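Local coordinates for protein neck and C-terminal motor domain of Kar3 (Candida glabrata, PDB 4GKR) that probably converts ATP binding and hydrolysis into movement along microtubules, as a kinesin-14 mitotic motor, and here holds ADP, at residues E158-Y163 and T200-I205; C34-P39 and I50-F55. All coordinates share one frame; numbering follows the deposited sequence.

Contact 1 of 2, residues E158-Y163 and T200-I205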
loop_
_atom_site.group_PDB
_atom_site.type_symbol
_atom_site.label_atom_id
_atom_site.label_comp_id
_atom_site.label_asym_id
_atom_site.label_seq_id
_atom_site.Cartn_x
_atom_site.Cartn_y
_atom_site.Cartn_z
ATOM N N GLU A 158 -3.213 5.257 -13.389
ATOM C CA GLU A 158 -1.992 5.996 -13.560
ATOM C C GLU A 158 -0.959 5.301 -12.707
ATOM O O GLU A 158 -1.281 4.729 -11.666
ATOM C CB GLU A 158 -2.166 7.442 -13.100
ATOM C CG GLU A 158 -2.968 8.298 -14.058
ATOM C CD GLU A 158 -4.049 9.128 -13.375
ATOM O OE1 GLU A 158 -4.065 9.202 -12.117
ATOM O OE2 GLU A 158 -4.894 9.715 -14.105
ATOM N N PHE A 159 0.291 5.356 -13.148
ATOM C CA PHE A 159 1.369 4.674 -12.484
ATOM C C PHE A 159 2.533 5.638 -12.411
ATOM O O PHE A 159 3.155 5.954 -13.429
ATOM C CB PHE A 159 1.726 3.403 -13.247
ATOM C CG PHE A 159 2.606 2.451 -12.484
ATOM C CD1 PHE A 159 2.668 2.479 -11.096
ATOM C CD2 PHE A 159 3.364 1.514 -13.158
ATOM C CE1 PHE A 159 3.466 1.600 -10.400
ATOM C CE2 PHE A 159 4.173 0.632 -12.468
ATOM C CZ PHE A 159 4.228 0.677 -11.083
ATOM N N ILE A 160 2.802 6.141 -11.209
ATOM C CA ILE A 160 3.866 7.130 -11.032
ATOM C C ILE A 160 4.949 6.685 -10.055
ATOM O O ILE A 160 4.757 5.751 -9.260
ATOM C CB ILE A 160 3.336 8.537 -10.642
ATOM C CG1 ILE A 160 2.684 8.521 -9.255
ATOM C CG2 ILE A 160 2.386 9.079 -11.712
ATOM C CD1 ILE A 160 2.407 9.893 -8.711
ATOM N N GLU A 161 6.100 7.340 -10.160
ATOM C CA GLU A 161 7.212 7.142 -9.244
ATOM C C GLU A 161 7.616 8.505 -8.727
ATOM O O GLU A 161 7.699 9.473 -9.493
ATOM C CB GLU A 161 8.403 6.452 -9.934
ATOM N N ILE A 162 7.833 8.586 -7.423
ATOM C CA ILE A 162 8.295 9.815 -6.800
ATOM C C ILE A 162 9.699 9.618 -6.210
ATOM O O ILE A 162 9.928 8.702 -5.420
ATOM C CB ILE A 162 7.317 10.270 -5.710
ATOM C CG1 ILE A 162 5.927 10.448 -6.299
ATOM C CG2 ILE A 162 7.783 11.576 -5.088
ATOM C CD1 ILE A 162 4.963 11.139 -5.356
ATOM N N TYR A 163 10.627 10.481 -6.613
ATOM C CA TYR A 163 11.997 10.460 -6.108
ATOM C C TYR A 163 12.451 11.884 -5.846
ATOM O O TYR A 163 12.421 12.720 -6.760
ATOM C CB TYR A 163 12.938 9.808 -7.125
ATOM C CG TYR A 163 14.382 9.834 -6.704
ATOM C CD1 TYR A 163 14.849 8.970 -5.726
ATOM C CD2 TYR A 163 15.290 10.727 -7.277
ATOM C CE1 TYR A 163 16.173 8.981 -5.330
ATOM C CE2 TYR A 163 16.632 10.744 -6.883
ATOM C CZ TYR A 163 17.066 9.871 -5.904
ATOM O OH TYR A 163 18.384 9.863 -5.478
ATOM N N THR A 200 -8.101 14.937 -7.055
ATOM C CA THR A 200 -6.705 15.303 -7.254
ATOM C C THR A 200 -6.249 14.984 -8.668
ATOM O O THR A 200 -6.567 13.931 -9.194
ATOM C CB THR A 200 -5.811 14.596 -6.215
ATOM O OG1 THR A 200 -6.250 14.972 -4.907
ATOM C CG2 THR A 200 -4.336 14.996 -6.377
ATOM N N TYR A 201 -5.502 15.897 -9.272
ATOM C CA TYR A 201 -5.011 15.714 -10.629
ATOM C C TYR A 201 -3.509 15.929 -10.683
ATOM O O TYR A 201 -2.984 16.833 -10.022
ATOM C CB TYR A 201 -5.710 16.699 -11.556
ATOM C CG TYR A 201 -7.211 16.584 -11.489
ATOM C CD1 TYR A 201 -7.879 15.564 -12.180
ATOM C CD2 TYR A 201 -7.972 17.464 -10.712
ATOM C CE1 TYR A 201 -9.257 15.429 -12.115
ATOM C CE2 TYR A 201 -9.353 17.342 -10.642
ATOM C CZ TYR A 201 -9.989 16.326 -11.352
ATOM O OH TYR A 201 -11.363 16.183 -11.308
ATOM N N ILE A 202 -2.808 15.101 -11.453
ATOM C CA ILE A 202 -1.410 15.387 -11.768
ATOM C C ILE A 202 -1.284 15.712 -13.244
ATOM O O ILE A 202 -1.681 14.921 -14.079
ATOM C CB ILE A 202 -0.486 14.220 -11.427
ATOM C CG1 ILE A 202 -0.779 13.729 -10.018
ATOM C CG2 ILE A 202 0.970 14.659 -11.553
ATOM C CD1 ILE A 202 -0.601 12.240 -9.888
ATOM N N THR A 203 -0.742 16.876 -13.563
ATOM C CA THR A 203 -0.671 17.328 -14.941
ATOM C C THR A 203 0.278 16.508 -15.834
ATOM O O THR A 203 1.338 16.042 -15.393
ATOM C CB THR A 203 -0.285 18.810 -15.010
ATOM O OG1 THR A 203 1.050 18.983 -14.520
ATOM C CG2 THR A 203 -1.247 19.649 -14.182
ATOM N N ASN A 204 -0.136 16.343 -17.098
ATOM C CA ASN A 204 0.620 15.635 -18.142
ATOM C C ASN A 204 0.938 14.160 -17.846
ATOM O O ASN A 204 1.962 13.630 -18.295
ATOM C CB ASN A 204 1.913 16.381 -18.476
ATOM C CG ASN A 204 1.693 17.850 -18.772
ATOM O OD1 ASN A 204 0.897 18.224 -19.628
ATOM N ND2 ASN A 204 2.426 18.693 -18.073
ATOM N N ILE A 205 0.067 13.496 -17.092
ATOM C CA ILE A 205 0.281 12.098 -16.754
ATOM C C ILE A 205 -0.567 11.276 -17.703
ATOM O O ILE A 205 -1.728 11.617 -17.934
ATOM C CB ILE A 205 -0.044 11.841 -15.268
ATOM C CG1 ILE A 205 1.048 12.445 -14.390
ATOM C CG2 ILE A 205 -0.125 10.370 -14.936
ATOM C CD1 ILE A 205 2.421 11.839 -14.548
HETATM O O HOH W 1 -4.259 12.650 -12.977
#
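Glu158 and Ile160, neighbours on the same side of strand 152-163, meet the two isoleucines that begin and end a type II turn, Ile202 and Ile205. The Glu158 side chain is apolar at its base and polar at its end. Its CB lies 4.0 Å from Ile205 CG2, and its CG comes nearer, 3.6 Å from the same methyl. The chain bends at chi2 (133°), which places the carboxylate where a water can link it to the backbone of Ile202. Glu158 OE2 accepts a bond from this water at 3.2 Å, and the water in turn takes the backbone N-H of Ile202, N to water oxygen 3.2 Å. Ile160 divides its contact between two branches. Ile160 CG2 meets Ile205 CD1 at 4.0 Å, the two side chains crossing at about a right angle. Ile160 CG1 stands between the backbone N and the carbonyl carbon (chi1 66°) and sends Ile160 CD1 tip to tip against Ile202 CD1, also 4.0 Å away. Leu325 of helix 321-326 touches both Ile160 and Ile202. With no direct hydrogen bond between the segments, the end of strand 199-202 and its turn meet strand 152-163 through aliphatic packing and one water bridge.

Contact 2 of 2, residues C34-P39 and I50-F55; sequences CRIRPP and IKVQPF. With ADP (adenosine-5'-diphosphate), chain D.
The adenine end of the nucleotide pocket is built here from the Arg-x-Arg-Pro motif of kinesins, Arg35 to Pro38, at the end of strand 30-36 in the P-loop NTPase fold. Its one residue turned from the nucleotide, Ile36, meets Ile50 and Val52 of strand 50-52, an outer strand of a small three-stranded antiparallel sheet. A single methyl does the work: Ile36 CD1 lies 3.9 Å from Ile50 CG2, with the two side chains running past each other in opposite directions, and 4.0 Å from Val52 CG2, which it meets tip to tip. Ile342 of the central sheet touches both isoleucines, and Met64 of strand 62-67 touches Ile36 and Val52, adding apolar partners to this junction between the two sheets.

On the ADP side, Pro38 and the aliphatic part of Arg37 lie over the same face of the adenine. Pro38 CG is 3.4 Å from ADP N1. Arg37 CB lies 3.5 Å from ADP N7, and farther along the chain Arg37 CD passes over the five-membered ring. Arg35 instead turns a guanidinium face to the exocyclic amine, Arg35 NH2 being 3.2 Å from ADP N6; bonds to Asn88 and Glu86 hold that guanidinium. With chi1 at 71°, the extended Arg37 chain passes over the base, and its NE bonds to Gly117 O of the P-loop. Arg37 NH1 donates to Pro38 O at 2.8 Å (N-H...O angle 146°), with the oxygen almost exactly in the guanidinium plane.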
loop_
_atom_site.group_PDB
_atom_site.type_symbol
_atom_site.label_atom_id
_atom_site.label_comp_id
_atom_site.label_asym_id
_atom_site.label_seq_id
_atom_site.Cartn_x
_atom_site.Cartn_y
_atom_site.Cartn_z
ATOM N N CYS A 34 1.541 -7.197 9.309
ATOM C CA CYS A 34 2.961 -7.399 9.245
ATOM C C CYS A 34 3.222 -8.626 8.405
ATOM O O CYS A 34 2.537 -9.622 8.562
ATOM C CB CYS A 34 3.523 -7.557 10.646
ATOM S SG CYS A 34 5.261 -8.024 10.593
ATOM N N ARG A 35 4.190 -8.565 7.507
ATOM C CA ARG A 35 4.535 -9.762 6.742
ATOM C C ARG A 35 6.004 -10.112 6.835
ATOM O O ARG A 35 6.854 -9.319 6.451
ATOM C CB ARG A 35 4.138 -9.625 5.268
ATOM C CG ARG A 35 4.643 -10.783 4.406
ATOM C CD ARG A 35 4.220 -10.675 2.957
ATOM N NE ARG A 35 4.083 -12.003 2.363
ATOM C CZ ARG A 35 3.810 -12.238 1.078
ATOM N NH1 ARG A 35 3.634 -11.235 0.222
ATOM N NH2 ARG A 35 3.698 -13.480 0.655
ATOM N N ILE A 36 6.309 -11.307 7.316
ATOM C CA ILE A 36 7.693 -11.766 7.310
ATOM C C ILE A 36 7.938 -12.530 6.019
ATOM O O ILE A 36 7.261 -13.508 5.761
ATOM C CB ILE A 36 7.986 -12.682 8.522
ATOM C CG1 ILE A 36 7.654 -11.946 9.823
ATOM C CG2 ILE A 36 9.441 -13.137 8.535
ATOM C CD1 ILE A 36 7.562 -12.823 11.048
ATOM N N ARG A 37 8.881 -12.095 5.198
ATOM C CA ARG A 37 9.243 -12.905 4.021
ATOM C C ARG A 37 10.103 -14.126 4.396
ATOM O O ARG A 37 10.760 -14.137 5.445
ATOM C CB ARG A 37 9.961 -12.068 2.959
ATOM C CG ARG A 37 11.369 -11.647 3.330
ATOM C CD ARG A 37 12.166 -11.264 2.102
ATOM N NE ARG A 37 13.454 -10.657 2.439
ATOM C CZ ARG A 37 14.521 -11.320 2.879
ATOM N NH1 ARG A 37 14.473 -12.632 3.066
ATOM N NH2 ARG A 37 15.637 -10.663 3.144
ATOM N N PRO A 38 10.082 -15.172 3.550
ATOM C CA PRO A 38 11.007 -16.311 3.705
ATOM C C PRO A 38 12.462 -15.883 3.560
ATOM O O PRO A 38 12.729 -14.857 2.943
ATOM C CB PRO A 38 10.630 -17.245 2.550
ATOM C CG PRO A 38 9.717 -16.454 1.666
ATOM C CD PRO A 38 9.053 -15.435 2.530
ATOM N N PRO A 39 13.404 -16.660 4.130
ATOM C CA PRO A 39 14.837 -16.359 3.952
ATOM C C PRO A 39 15.315 -16.538 2.501
ATOM O O PRO A 39 14.764 -17.362 1.764
ATOM C CB PRO A 39 15.529 -17.380 4.873
ATOM C CG PRO A 39 14.552 -18.501 4.994
ATOM C CD PRO A 39 13.199 -17.844 4.993
ATOM N N ILE A 50 12.652 -14.194 16.048
ATOM C CA ILE A 50 11.277 -13.727 15.908
ATOM C C ILE A 50 10.319 -14.829 16.329
ATOM O O ILE A 50 10.494 -15.985 15.948
ATOM C CB ILE A 50 10.955 -13.266 14.470
ATOM C CG1 ILE A 50 11.931 -12.175 14.021
ATOM C CG2 ILE A 50 9.531 -12.730 14.382
ATOM C CD1 ILE A 50 11.697 -11.661 12.612
ATOM N N LYS A 51 9.318 -14.464 17.123
ATOM C CA LYS A 51 8.274 -15.398 17.531
ATOM C C LYS A 51 6.889 -14.770 17.391
ATOM O O LYS A 51 6.616 -13.720 17.962
ATOM C CB LYS A 51 8.515 -15.904 18.966
ATOM N N VAL A 52 6.019 -15.427 16.633
ATOM C CA VAL A 52 4.673 -14.925 16.373
ATOM C C VAL A 52 3.616 -15.725 17.127
ATOM O O VAL A 52 3.547 -16.938 16.983
ATOM C CB VAL A 52 4.354 -14.982 14.872
ATOM C CG1 VAL A 52 2.965 -14.430 14.599
ATOM C CG2 VAL A 52 5.402 -14.218 14.067
ATOM N N GLN A 53 2.789 -15.044 17.922
ATOM C CA GLN A 53 1.704 -15.692 18.664
ATOM C C GLN A 53 0.483 -15.962 17.798
ATOM O O GLN A 53 0.335 -15.367 16.739
ATOM C CB GLN A 53 1.285 -14.853 19.864
ATOM C CG GLN A 53 2.181 -15.045 21.072
ATOM C CD GLN A 53 3.276 -14.004 21.126
ATOM O OE1 GLN A 53 3.053 -12.879 21.585
ATOM N NE2 GLN A 53 4.467 -14.369 20.650
ATOM N N PRO A 54 -0.410 -16.859 18.250
ATOM C CA PRO A 54 -1.629 -17.050 17.467
ATOM C C PRO A 54 -2.523 -15.807 17.508
ATOM O O PRO A 54 -2.449 -15.025 18.453
ATOM C CB PRO A 54 -2.313 -18.231 18.162
ATOM C CG PRO A 54 -1.241 -18.890 18.965
ATOM C CD PRO A 54 -0.353 -17.774 19.405
ATOM N N PHE A 55 -3.329 -15.621 16.469
ATOM C CA PHE A 55 -4.307 -14.545 16.401
ATOM C C PHE A 55 -5.214 -14.557 17.637
ATOM O O PHE A 55 -5.907 -15.540 17.889
ATOM C CB PHE A 55 -5.126 -14.704 15.119
ATOM C CG PHE A 55 -6.183 -13.662 14.940
ATOM C CD1 PHE A 55 -5.899 -12.471 14.276
ATOM C CD2 PHE A 55 -7.468 -13.866 15.432
ATOM C CE1 PHE A 55 -6.874 -11.500 14.109
ATOM C CE2 PHE A 55 -8.448 -12.897 15.265
ATOM C CZ PHE A 55 -8.150 -11.712 14.601
HETATM P PB ADP D . 11.935 -4.562 -1.514
HETATM O O1B ADP D . 11.208 -4.540 -0.179
HETATM O O2B ADP D . 11.100 -4.134 -2.693
HETATM O O3B ADP D . 13.285 -3.913 -1.385
HETATM P PA ADP D . 11.717 -7.067 -2.984
HETATM O O1A ADP D . 10.237 -7.220 -3.140
HETATM O O2A ADP D . 12.542 -6.681 -4.188
HETATM O O3A ADP D . 12.178 -6.142 -1.731
HETATM O "O5'" ADP D . 12.116 -8.501 -2.395
HETATM C "C5'" ADP D . 13.462 -8.829 -2.043
HETATM C "C4'" ADP D . 13.784 -10.248 -2.523
HETATM O "O4'" ADP D . 13.142 -11.268 -1.735
HETATM C "C3'" ADP D . 13.299 -10.471 -3.942
HETATM O "O3'" ADP D . 14.317 -11.241 -4.568
HETATM C "C2'" ADP D . 12.006 -11.271 -3.798
HETATM O "O2'" ADP D . 11.760 -12.177 -4.870
HETATM C "C1'" ADP D . 12.186 -12.020 -2.499
HETATM N N9 ADP D . 10.928 -12.061 -1.724
HETATM C C8 ADP D . 10.434 -11.043 -1.012
HETATM N N7 ADP D . 9.278 -11.376 -0.392
HETATM C C5 ADP D . 9.021 -12.648 -0.695
HETATM C C6 ADP D . 7.958 -13.618 -0.359
HETATM N N6 ADP D . 6.930 -13.272 0.440
HETATM N N1 ADP D . 8.050 -14.855 -0.896
HETATM C C2 ADP D . 9.076 -15.218 -1.700
HETATM N N3 ADP D . 10.077 -14.388 -2.047
HETATM C C4 ADP D . 10.110 -13.105 -1.581
#

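In the fold
The two contacts lie on opposite sides of the motor's centre, about 34 Å apart between centres and about 16 Å at their nearest atoms. What they share is the large mixed sheet: contact 2 uses strand 30-36 and contact 1 strand 152-163, joined through strands 335-342, 108-113, 259-268 and 242-252. In each, isoleucine side chains take part in packing a strand of a small antiparallel sheet, or the turn that follows it, against this core. Their relation to the nucleotide differs. Contact 2 borders ADP directly through Arg35, Arg37 and Pro38, while the backbone amides of Gly117, Gly119, Lys120, Thr121 and Tyr122 are hydrogen-bonded to ADP; contact 1 holds no residue of that pocket and is structural packing.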